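Side-chain contact in RagA protein (PDB 6SLN), which is an outer-membrane TonB-dependent receptor that probably imports nutrients through its plugged beta-barrel: residues 169-172 against 173-176. Numbering follows the deposited sequence.
Sequences LDVV and ATMN
Leu169 accepts the amide of Ala173 on its carbonyl: Ala173 N to Leu169 O measures 2.9 Å, the i to i+4 bond of an alpha-helical turn. Asp170 O repeats that spacing less tightly, taking Thr174 N at 3.2 Å in a less straight bond. The methyl CG2 of Thr174 rests 3.4 Å from the same Asp170 O. At Val171 the carbonyl changes partner. Its main bond comes from a side chain, Thr174 OG1 to Val171 O at 2.6 Å, and the hydroxyl oxygen sits a little out of the carbonyl plane; Thr174 N adds a weak second bond. The hydroxyl gets there because chi1 of 71° sets OG1 between the backbone N and the carbonyl carbon of Thr174, folding it back over the preceding turn. These bonds mark the C-terminal end of the short helix 169-173, which lies in the plug domain within the barrel and leads through a loop to strand 180-186 of the plug sheet. Towards the barrel wall, Val171 and Thr174 both touch Gln441 of strand 435-450, and the backbone carbonyl of Ala173 accepts a hydrogen bond from Arg348. Met175 CG, anti to its own carbonyl carbon, lies beside Val171 O. Val172 O closes the sequence with an i to i+3 bond from Met175 N at 3.1 Å. That amide approaches from above the carbonyl plane, 61° out of it, as the chain unwinds; on the plug side, the buried Val172 and Met175 side chains both reach Val162 of strand 159-162.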
# COMPACT_ATOMS: atom_id res chain seq x y z
N LEU A 169 -7.26 21.81 -10.55
CA LEU A 169 -6.16 22.57 -11.14
C LEU A 169 -4.93 21.69 -11.33
O LEU A 169 -4.18 21.88 -12.29
CB LEU A 169 -5.81 23.80 -10.29
CG LEU A 169 -6.25 25.15 -10.90
CD1 LEU A 169 -5.47 26.35 -10.35
CD2 LEU A 169 -6.19 25.15 -12.43
N ASP A 170 -4.72 20.70 -10.45
CA ASP A 170 -3.63 19.76 -10.67
C ASP A 170 -3.81 19.00 -11.98
O ASP A 170 -2.86 18.82 -12.75
CB ASP A 170 -3.52 18.78 -9.49
CG ASP A 170 -3.20 19.47 -8.18
OD1 ASP A 170 -2.36 20.40 -8.17
OD2 ASP A 170 -3.80 19.08 -7.15
N VAL A 171 -5.04 18.55 -12.25
CA VAL A 171 -5.29 17.84 -13.50
C VAL A 171 -5.15 18.81 -14.67
O VAL A 171 -4.77 18.41 -15.78
CB VAL A 171 -6.68 17.15 -13.44
CG1 VAL A 171 -7.11 16.61 -14.79
CG2 VAL A 171 -6.70 16.01 -12.40
N VAL A 172 -5.40 20.09 -14.44
CA VAL A 172 -5.19 21.09 -15.48
C VAL A 172 -3.70 21.23 -15.79
O VAL A 172 -3.32 21.38 -16.96
CB VAL A 172 -5.81 22.45 -15.08
CG1 VAL A 172 -5.35 23.53 -16.04
CG2 VAL A 172 -7.32 22.36 -15.10
N ALA A 173 -2.84 21.18 -14.76
CA ALA A 173 -1.40 21.17 -14.99
C ALA A 173 -0.91 19.95 -15.79
O ALA A 173 0.13 20.03 -16.45
CB ALA A 173 -0.66 21.22 -13.65
N THR A 174 -1.62 18.81 -15.72
CA THR A 174 -1.22 17.66 -16.52
C THR A 174 -1.64 17.78 -17.98
O THR A 174 -1.43 16.83 -18.74
CB THR A 174 -1.81 16.35 -15.94
OG1 THR A 174 -3.23 16.29 -16.15
CG2 THR A 174 -1.49 16.21 -14.43
N MET A 175 -2.21 18.91 -18.38
CA MET A 175 -2.66 19.14 -19.74
C MET A 175 -1.70 20.07 -20.47
O MET A 175 -1.10 20.96 -19.88
CB MET A 175 -4.07 19.74 -19.77
CG MET A 175 -5.18 18.96 -19.05
SD MET A 175 -6.77 19.48 -19.73
CE MET A 175 -7.87 18.26 -19.03
N ASN A 176 -1.59 19.86 -21.78
CA ASN A 176 -0.75 20.71 -22.62
C ASN A 176 -1.51 21.99 -22.96
O ASN A 176 -2.49 21.95 -23.72
CB ASN A 176 -0.34 19.92 -23.88
CG ASN A 176 0.58 20.70 -24.81
OD1 ASN A 176 0.93 21.86 -24.57
ND2 ASN A 176 0.97 20.05 -25.90